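Local coordinates for sensor protein (Bacteroides thetaiotaomicron, PDB 2X7X) that binds beta-D-fructose through its periplasmic domain, the sensory part of a hybrid two-component system that is probably a histidine kinase, at residues A[205-210]-A[216-221]; A[132-137]-A[180-185]; A[104-109]-A[253-258]. All blocks are in the same frame, centred on the assembly; numbering follows the deposited sequence.

Interaction 1: residues A[205-210]-A[216-221]; sequences QAAKMA and MIFVGI. With K (potassium ion), chain F.
Ala207 meets both Phe218 and Met216 with its methyl group, and these apolar contacts are all that joins helix residues 205-210 to residues 216-221 directly; no hydrogen bond crosses. The closer of the two is to the aromatic ring: Ala207 CB lies 3.8 Å from Phe218 CZ, beside the ring edge and near the ring plane, so the methyl abuts the far end of the ring and covers neither face. The ring gets there because Phe218 CG stands anti to the carbonyl carbon, beside the backbone N (chi1 -65°), which sends CZ from the strand to the helix. Met216 adds its sulfur, Ala207 CB to Met216 SD being 4.4 Å. The methyl thus touches two side chains two residues apart, which the extended chain directs to the same side.

The second kind of interaction is with the metal. Met216 O binds a potassium ion at 2.8 Å, and Glu213 O, from the turn between helix and strand, is the other protein ligand; a water lies further off, 3.4 Å from the ion. The Phe218 ring flanks this site as well, with CD2 and CE2 each 4.1 Å from the potassium. One short piece of chain therefore supplies a carbonyl to the ion and apolar groups to the helix.

Helix 199-209 and strand 217-220 are consecutive elements of the beta-alpha-beta unit that starts with strand 191-194, and the contact packs the end of the helix against the start of the strand that follows it. Phe218 also makes an edge-to-face contact with Tyr204 and touches Val192 of the adjacent parallel strand, while Met216 and Ala206 reach Met179 and thereby helix 172-185.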
loop_
_atom_site.group_PDB
_atom_site.type_symbol
_atom_site.label_atom_id
_atom_site.label_comp_id
_atom_site.label_asym_id
_atom_site.label_seq_id
_atom_site.Cartn_x
_atom_site.Cartn_y
_atom_site.Cartn_z
ATOM N N GLN A 205 -3.850 -18.880 19.266
ATOM C CA GLN A 205 -2.998 -19.918 19.803
ATOM C C GLN A 205 -3.729 -20.746 20.873
ATOM O O GLN A 205 -3.498 -21.957 21.005
ATOM C CB GLN A 205 -1.691 -19.338 20.313
ATOM C CG GLN A 205 -0.811 -20.363 20.950
ATOM C CD GLN A 205 0.621 -20.235 20.529
ATOM O OE1 GLN A 205 1.330 -19.305 20.947
ATOM N NE2 GLN A 205 1.077 -21.181 19.713
ATOM N N ALA A 206 -4.639 -20.120 21.606
ATOM C CA ALA A 206 -5.459 -20.891 22.509
ATOM C C ALA A 206 -6.323 -21.886 21.719
ATOM O O ALA A 206 -6.499 -23.030 22.143
ATOM C CB ALA A 206 -6.305 -19.987 23.368
ATOM N N ALA A 207 -6.821 -21.455 20.560
ATOM C CA ALA A 207 -7.748 -22.259 19.776
ATOM C C ALA A 207 -6.998 -23.379 19.070
ATOM O O ALA A 207 -7.440 -24.534 19.082
ATOM C CB ALA A 207 -8.494 -21.397 18.776
ATOM N N LYS A 208 -5.869 -23.012 18.462
ATOM C CA LYS A 208 -4.940 -23.924 17.801
ATOM C C LYS A 208 -4.643 -25.092 18.731
ATOM O O LYS A 208 -4.803 -26.254 18.362
ATOM C CB LYS A 208 -3.626 -23.177 17.521
ATOM C CG LYS A 208 -3.028 -23.346 16.128
ATOM C CD LYS A 208 -2.340 -24.667 15.936
ATOM C CE LYS A 208 -1.592 -24.702 14.599
ATOM N NZ LYS A 208 -0.371 -23.858 14.641
ATOM N N MET A 209 -4.242 -24.759 19.956
ATOM C CA MET A 209 -3.820 -25.754 20.936
ATOM C C MET A 209 -4.952 -26.619 21.434
ATOM O O MET A 209 -4.710 -27.708 21.942
ATOM C CB MET A 209 -3.061 -25.106 22.095
ATOM C CG MET A 209 -1.700 -24.604 21.632
ATOM S SD MET A 209 -0.700 -23.764 22.866
ATOM C CE MET A 209 -0.003 -25.211 23.689
ATOM N N ALA A 210 -6.185 -26.147 21.280
ATOM C CA ALA A 210 -7.340 -26.941 21.682
ATOM C C ALA A 210 -7.915 -27.711 20.482
ATOM O O ALA A 210 -8.979 -28.337 20.584
ATOM C CB ALA A 210 -8.395 -26.063 22.355
ATOM N N MET A 216 -13.747 -21.244 13.739
ATOM C CA MET A 216 -14.054 -19.846 14.018
ATOM C C MET A 216 -13.157 -18.908 13.228
ATOM O O MET A 216 -12.049 -19.279 12.831
ATOM C CB MET A 216 -13.922 -19.561 15.522
ATOM C CG MET A 216 -12.530 -19.795 16.096
ATOM S SD MET A 216 -12.481 -19.780 17.898
ATOM C CE MET A 216 -13.061 -21.444 18.281
ATOM N N ILE A 217 -13.651 -17.699 12.983
ATOM C CA ILE A 217 -12.851 -16.663 12.344
ATOM C C ILE A 217 -12.256 -15.747 13.409
ATOM O O ILE A 217 -12.792 -15.658 14.528
ATOM C CB ILE A 217 -13.692 -15.809 11.372
ATOM C CG1 ILE A 217 -14.839 -15.112 12.122
ATOM C CG2 ILE A 217 -14.153 -16.653 10.147
ATOM C CD1 ILE A 217 -15.348 -13.895 11.418
ATOM N N PHE A 218 -11.158 -15.075 13.061
ATOM C CA PHE A 218 -10.473 -14.163 13.981
ATOM C C PHE A 218 -10.396 -12.758 13.406
ATOM O O PHE A 218 -9.912 -12.560 12.284
ATOM C CB PHE A 218 -9.070 -14.679 14.343
ATOM C CG PHE A 218 -9.085 -15.970 15.115
ATOM C CD1 PHE A 218 -8.984 -15.966 16.515
ATOM C CD2 PHE A 218 -9.243 -17.200 14.457
ATOM C CE1 PHE A 218 -9.031 -17.178 17.239
ATOM C CE2 PHE A 218 -9.285 -18.403 15.174
ATOM C CZ PHE A 218 -9.182 -18.394 16.554
ATOM N N VAL A 219 -10.883 -11.784 14.180
ATOM C CA VAL A 219 -10.825 -10.378 13.765
ATOM C C VAL A 219 -10.109 -9.518 14.795
ATOM O O VAL A 219 -10.370 -9.624 15.993
ATOM C CB VAL A 219 -12.225 -9.803 13.433
ATOM C CG1 VAL A 219 -12.088 -8.426 12.844
ATOM C CG2 VAL A 219 -12.967 -10.721 12.452
ATOM N N GLY A 220 -9.184 -8.687 14.325
ATOM C CA GLY A 220 -8.408 -7.820 15.207
ATOM C C GLY A 220 -8.426 -6.385 14.723
ATOM O O GLY A 220 -9.108 -6.064 13.749
ATOM N N ILE A 221 -7.697 -5.512 15.411
ATOM C CA ILE A 221 -7.611 -4.105 15.027
ATOM C C ILE A 221 -6.151 -3.680 15.102
ATOM O O ILE A 221 -5.423 -4.148 15.972
ATOM C CB ILE A 221 -8.472 -3.205 15.939
ATOM C CG1 ILE A 221 -9.942 -3.629 15.887
ATOM C CG2 ILE A 221 -8.367 -1.746 15.513
ATOM C CD1 ILE A 221 -10.818 -3.058 16.989
HETATM K K K F . -9.710 -19.835 11.349
HETATM O O HOH W 1 -7.643 -19.111 8.771
#

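Interaction 2: residues A[132-137]-A[180-185]; sequences VELTGL and DSMLRR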
loop_
_atom_site.group_PDB
_atom_site.type_symbol
_atom_site.label_atom_id
_atom_site.label_comp_id
_atom_site.label_asym_id
_atom_site.label_seq_id
_atom_site.Cartn_x
_atom_site.Cartn_y
_atom_site.Cartn_z
ATOM N N VAL A 132 -17.202 -14.437 20.725
ATOM C CA VAL A 132 -16.583 -14.037 21.983
ATOM C C VAL A 132 -15.751 -12.767 21.749
ATOM O O VAL A 132 -15.165 -12.607 20.666
ATOM C CB VAL A 132 -15.769 -15.190 22.650
ATOM C CG1 VAL A 132 -16.690 -16.328 23.036
ATOM C CG2 VAL A 132 -14.660 -15.718 21.742
ATOM N N GLU A 133 -15.724 -11.870 22.744
ATOM C CA GLU A 133 -15.006 -10.587 22.674
ATOM C C GLU A 133 -13.894 -10.518 23.695
ATOM O O GLU A 133 -14.095 -10.826 24.858
ATOM C CB GLU A 133 -15.956 -9.407 22.902
ATOM C CG GLU A 133 -15.340 -8.027 22.646
ATOM C CD GLU A 133 -16.311 -6.860 22.850
ATOM O OE1 GLU A 133 -17.301 -7.006 23.597
ATOM O OE2 GLU A 133 -16.077 -5.768 22.289
ATOM N N LEU A 134 -12.714 -10.102 23.252
ATOM C CA LEU A 134 -11.574 -9.880 24.125
ATOM C C LEU A 134 -11.162 -8.410 24.010
ATOM O O LEU A 134 -10.629 -7.963 22.997
ATOM C CB LEU A 134 -10.437 -10.845 23.761
ATOM C CG LEU A 134 -10.737 -12.350 23.951
ATOM C CD1 LEU A 134 -9.861 -13.251 23.093
ATOM C CD2 LEU A 134 -10.612 -12.777 25.401
ATOM N N THR A 135 -11.430 -7.651 25.058
ATOM C CA THR A 135 -11.319 -6.190 24.996
ATOM C C THR A 135 -9.952 -5.666 25.431
ATOM O O THR A 135 -9.192 -6.349 26.117
ATOM C CB THR A 135 -12.415 -5.511 25.880
ATOM O OG1 THR A 135 -12.005 -5.480 27.255
ATOM C CG2 THR A 135 -13.716 -6.269 25.786
ATOM N N GLY A 136 -9.659 -4.429 25.057
ATOM C CA GLY A 136 -8.556 -3.678 25.675
ATOM C C GLY A 136 -8.924 -3.300 27.095
ATOM O O GLY A 136 -10.032 -3.584 27.558
ATOM N N LEU A 137 -7.986 -2.664 27.785
ATOM C CA LEU A 137 -8.186 -2.206 29.162
ATOM C C LEU A 137 -9.518 -1.480 29.285
ATOM O O LEU A 137 -9.743 -0.479 28.602
ATOM C CB LEU A 137 -7.031 -1.279 29.557
ATOM C CG LEU A 137 -6.806 -0.914 31.032
ATOM C CD1 LEU A 137 -6.657 -2.127 31.935
ATOM C CD2 LEU A 137 -5.559 -0.025 31.135
ATOM N N ASP A 180 -8.764 -19.522 26.724
ATOM C CA ASP A 180 -8.762 -20.870 27.277
ATOM C C ASP A 180 -10.030 -21.091 28.042
ATOM O O ASP A 180 -10.713 -22.087 27.846
ATOM C CB ASP A 180 -7.615 -21.055 28.251
ATOM C CG ASP A 180 -6.400 -21.663 27.620
ATOM O OD1 ASP A 180 -6.364 -21.852 26.390
ATOM O OD2 ASP A 180 -5.458 -21.953 28.369
ATOM N N SER A 181 -10.346 -20.149 28.920
ATOM C CA SER A 181 -11.546 -20.247 29.728
ATOM C C SER A 181 -12.801 -20.300 28.846
ATOM O O SER A 181 -13.718 -21.065 29.126
ATOM C CB SER A 181 -11.607 -19.094 30.736
ATOM O OG SER A 181 -12.815 -19.129 31.474
ATOM N N MET A 182 -12.828 -19.508 27.776
ATOM C CA MET A 182 -13.986 -19.473 26.880
ATOM C C MET A 182 -14.186 -20.782 26.100
ATOM O O MET A 182 -15.317 -21.283 25.998
ATOM C CB MET A 182 -13.919 -18.270 25.941
ATOM C CG MET A 182 -14.118 -16.944 26.635
ATOM S SD MET A 182 -13.606 -15.544 25.622
ATOM C CE MET A 182 -14.143 -14.180 26.640
ATOM N N LEU A 183 -13.095 -21.339 25.568
ATOM C CA LEU A 183 -13.147 -22.624 24.863
ATOM C C LEU A 183 -13.697 -23.736 25.764
ATOM O O LEU A 183 -14.603 -24.484 25.376
ATOM C CB LEU A 183 -11.760 -23.008 24.332
ATOM C CG LEU A 183 -11.119 -22.115 23.268
ATOM C CD1 LEU A 183 -9.591 -22.218 23.304
ATOM C CD2 LEU A 183 -11.674 -22.446 21.885
ATOM N N ARG A 184 -13.146 -23.822 26.972
ATOM C CA ARG A 184 -13.543 -24.807 27.955
ATOM C C ARG A 184 -15.055 -24.731 28.244
ATOM O O ARG A 184 -15.718 -25.770 28.388
ATOM C CB ARG A 184 -12.750 -24.558 29.229
ATOM C CG ARG A 184 -12.600 -25.739 30.189
ATOM C CD ARG A 184 -11.826 -25.309 31.460
ATOM N NE ARG A 184 -10.525 -24.674 31.147
ATOM C CZ ARG A 184 -10.149 -23.435 31.501
ATOM N NH1 ARG A 184 -10.959 -22.653 32.213
ATOM N NH2 ARG A 184 -8.944 -22.983 31.150
ATOM N N ARG A 185 -15.591 -23.510 28.296
ATOM C CA ARG A 185 -16.979 -23.269 28.726
ATOM C C ARG A 185 -17.992 -23.140 27.585
ATOM O O ARG A 185 -19.197 -23.108 27.822
ATOM C CB ARG A 185 -17.054 -22.043 29.668
ATOM C CG ARG A 185 -16.345 -22.277 31.018
ATOM C CD ARG A 185 -16.498 -21.142 32.013
ATOM N NE ARG A 185 -15.687 -20.002 31.620
ATOM C CZ ARG A 185 -16.167 -18.926 31.002
ATOM N NH1 ARG A 185 -17.464 -18.841 30.723
ATOM N NH2 ARG A 185 -15.346 -17.934 30.663
#
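Strand residues 132-135 and helix residues 180-185 run nearly antiparallel, at 166°, with their axes 10.5 Å apart at closest approach, as expected of a helix laid over the parallel strands of an alpha/beta sheet. The nearest backbones are those of Val132 and Met182, whose CA atoms are 7.8 Å apart.

Met182 spans that gap with an extended chain beyond CG (chi2 165°, chi3 174°), and every side-chain contact runs through its last two atoms. The sulfur sits on the branch point of Val132, with Met182 SD 3.7 Å from Val132 CB and both valine methyls close by. The terminal methyl passes on to the next inward-reaching residue, Met182 CE lying 4.0 Å from Leu134 CD2 and 3.8 Å from the backbone Glu133 O. Val132 and Leu134 each lie alongside the methionine, pointing the other way from it. Cut back to an alanine here, the side chain would lose both SD and CE, which would probably open a gap between helix and strand and leave Val132 and Leu134 without their common partner.

The polar groups point elsewhere. Arg185 grips Ser181 OG side-on through NE and NH2, the oxygen in the guanidinium plane, and forms a salt bridge with Asp164 of strand 159-167. Glu133, whose CB points away from the helix, hydrogen-bonds His147 ND1 through OE1 and His195 NE2 through OE2. The chemistry is thus divided: the side-chain packing is apolar and closed by one flexible thioether, whereas the buried carboxylate of Glu133 has its mates elsewhere.

Interaction 3: residues A[104-109]-A[253-258]; sequences AYIGAD and LQLAMD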
loop_
_atom_site.group_PDB
_atom_site.type_symbol
_atom_site.label_atom_id
_atom_site.label_comp_id
_atom_site.label_asym_id
_atom_site.label_seq_id
_atom_site.Cartn_x
_atom_site.Cartn_y
_atom_site.Cartn_z
ATOM N N ALA A 104 -6.485 20.304 21.468
ATOM C CA ALA A 104 -6.922 19.624 20.249
ATOM C C ALA A 104 -6.904 18.110 20.374
ATOM O O ALA A 104 -6.094 17.534 21.104
ATOM C CB ALA A 104 -6.077 20.069 19.044
ATOM N N TYR A 105 -7.816 17.474 19.650
ATOM C CA TYR A 105 -7.909 16.019 19.609
ATOM C C TYR A 105 -7.597 15.518 18.205
ATOM O O TYR A 105 -8.089 16.066 17.220
ATOM C CB TYR A 105 -9.306 15.549 20.040
ATOM C CG TYR A 105 -9.530 14.064 19.846
ATOM C CD1 TYR A 105 -8.810 13.122 20.593
ATOM C CD2 TYR A 105 -10.442 13.595 18.902
ATOM C CE1 TYR A 105 -8.994 11.751 20.401
ATOM C CE2 TYR A 105 -10.641 12.221 18.707
ATOM C CZ TYR A 105 -9.916 11.308 19.463
ATOM O OH TYR A 105 -10.111 9.952 19.272
ATOM N N ILE A 106 -6.762 14.487 18.121
ATOM C CA ILE A 106 -6.604 13.753 16.862
ATOM C C ILE A 106 -6.643 12.237 17.074
ATOM O O ILE A 106 -6.024 11.701 17.998
ATOM C CB ILE A 106 -5.334 14.166 16.098
ATOM C CG1 ILE A 106 -5.300 13.491 14.725
ATOM C CG2 ILE A 106 -4.096 13.853 16.917
ATOM C CD1 ILE A 106 -4.078 13.828 13.886
ATOM N N GLY A 107 -7.372 11.552 16.204
ATOM C CA GLY A 107 -7.463 10.094 16.276
ATOM C C GLY A 107 -8.462 9.500 15.314
ATOM O O GLY A 107 -9.117 10.222 14.572
ATOM N N ALA A 108 -8.579 8.177 15.316
ATOM C CA ALA A 108 -9.546 7.509 14.465
ATOM C C ALA A 108 -10.777 7.154 15.289
ATOM O O ALA A 108 -10.664 6.963 16.496
ATOM C CB ALA A 108 -8.932 6.286 13.855
ATOM N N ASP A 109 -11.952 7.065 14.654
ATOM C CA ASP A 109 -13.193 6.792 15.404
ATOM C C ASP A 109 -13.314 5.327 15.836
ATOM O O ASP A 109 -13.601 4.440 15.023
ATOM C CB ASP A 109 -14.437 7.217 14.623
ATOM C CG ASP A 109 -15.695 7.217 15.482
ATOM O OD1 ASP A 109 -16.697 7.821 15.051
ATOM O OD2 ASP A 109 -15.693 6.636 16.592
ATOM N N LEU A 253 2.439 15.874 14.731
ATOM C CA LEU A 253 3.392 16.966 14.844
ATOM C C LEU A 253 2.970 18.231 14.092
ATOM O O LEU A 253 3.170 19.338 14.595
ATOM C CB LEU A 253 4.791 16.544 14.419
ATOM C CG LEU A 253 5.853 17.521 14.953
ATOM C CD1 LEU A 253 5.944 17.476 16.484
ATOM C CD2 LEU A 253 7.198 17.252 14.346
ATOM N N GLN A 254 2.393 18.071 12.903
ATOM C CA GLN A 254 1.898 19.212 12.144
ATOM C C GLN A 254 0.879 19.996 12.945
ATOM O O GLN A 254 0.796 21.221 12.834
ATOM C CB GLN A 254 1.283 18.773 10.822
ATOM C CG GLN A 254 2.144 19.074 9.609
ATOM C CD GLN A 254 2.372 17.841 8.753
ATOM O OE1 GLN A 254 3.442 17.229 8.816
ATOM N NE2 GLN A 254 1.363 17.452 7.969
ATOM N N LEU A 255 0.107 19.279 13.752
ATOM C CA LEU A 255 -0.882 19.887 14.621
ATOM C C LEU A 255 -0.169 20.669 15.720
ATOM O O LEU A 255 -0.492 21.831 15.958
ATOM C CB LEU A 255 -1.792 18.808 15.212
ATOM C CG LEU A 255 -2.989 19.170 16.093
ATOM C CD1 LEU A 255 -3.985 20.077 15.370
ATOM C CD2 LEU A 255 -3.668 17.886 16.562
ATOM N N ALA A 256 0.804 20.034 16.371
ATOM C CA ALA A 256 1.629 20.696 17.373
ATOM C C ALA A 256 2.213 22.004 16.822
ATOM O O ALA A 256 2.055 23.066 17.432
ATOM C CB ALA A 256 2.737 19.765 17.861
ATOM N N MET A 257 2.851 21.924 15.656
ATOM C CA MET A 257 3.461 23.091 15.018
ATOM C C MET A 257 2.483 24.212 14.658
ATOM O O MET A 257 2.775 25.383 14.894
ATOM C CB MET A 257 4.268 22.673 13.789
ATOM C CG MET A 257 5.552 21.941 14.143
ATOM S SD MET A 257 6.171 22.461 15.747
ATOM C CE MET A 257 7.938 22.480 15.471
ATOM N N ASP A 258 1.331 23.856 14.097
ATOM C CA ASP A 258 0.283 24.838 13.820
ATOM C C ASP A 258 -0.119 25.615 15.071
ATOM O O ASP A 258 -0.304 26.833 15.014
ATOM C CB ASP A 258 -0.942 24.172 13.180
ATOM C CG ASP A 258 -0.646 23.607 11.799
ATOM O OD1 ASP A 258 0.463 23.843 11.273
ATOM O OD2 ASP A 258 -1.521 22.915 11.240
#
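Leu255 packs on Ala104 and Ile106, laying helix 249-260 over strand 104-108 in one lobe of a periplasmic binding protein fold, where helices cover a parallel sheet. The strand takes its place in that sheet between strands 90-93 and 268-271.

The second segment opens with Leu253, which turns to another part of the sheet and touches Ile9 of strand 8-13. Gln254 is partly exposed. Leu255 follows, and it alone carries the contact to the strand, touching Ile91 as well. With CG anti to the backbone N (chi1 -176°) and CD2 continuing the chain away from CA, CD2 reaches the strand and fits against residues two apart on the same side of it, while CD1 is the branch that folds back (chi2 59°). Ile106 meets it with the CB and CG2 branch, the two side chains lying alongside each other and pointing opposite ways; Tyr105, between Ala104 and Ile106, points its CB away from the helix. Ala104 CA is 8.3 Å from Leu255 CA, the nearest such pair. Ala256 continues the packing along the sheet, touching Ile91 and Ile9. Met257 leans on loop residues Tyr34 and Val37, and its backbone N bonds to Leu253 O at 2.8 Å. Asp258, partly exposed, closes the segment with its own helical bond, Asp258 N to Gln254 O at 3.0 Å.

No polar bond joins the two segments, and the three touching residues are buried. The whole contact converges on a single methyl: Leu255 CD2 lies 4.1 Å from Ala104 CB and equally 4.1 Å from Ile106 CG2.

How the interactions relate
Interactions 1 and 2 belong to one lobe, interaction 3 to the other, on opposite sides of the chain's centre. The centres of 1 and 2 are 10 Å apart, and they touch: Leu183 packs on Ala206 and Met216, so helices 172-185 and 199-209 lie side by side on the mixed sheet of strands 128-135 and 217-220. Interaction 3, whose centre is about 35 and 34 Å from those of interactions 1 and 2, sits on the parallel sheet. Along the chain, interaction 2 closes before interaction 1 opens, and both nest within the loop that interaction 3 closes. The chain returns to its first lobe after building most of the second, and residues from both lobes line the fructose pocket.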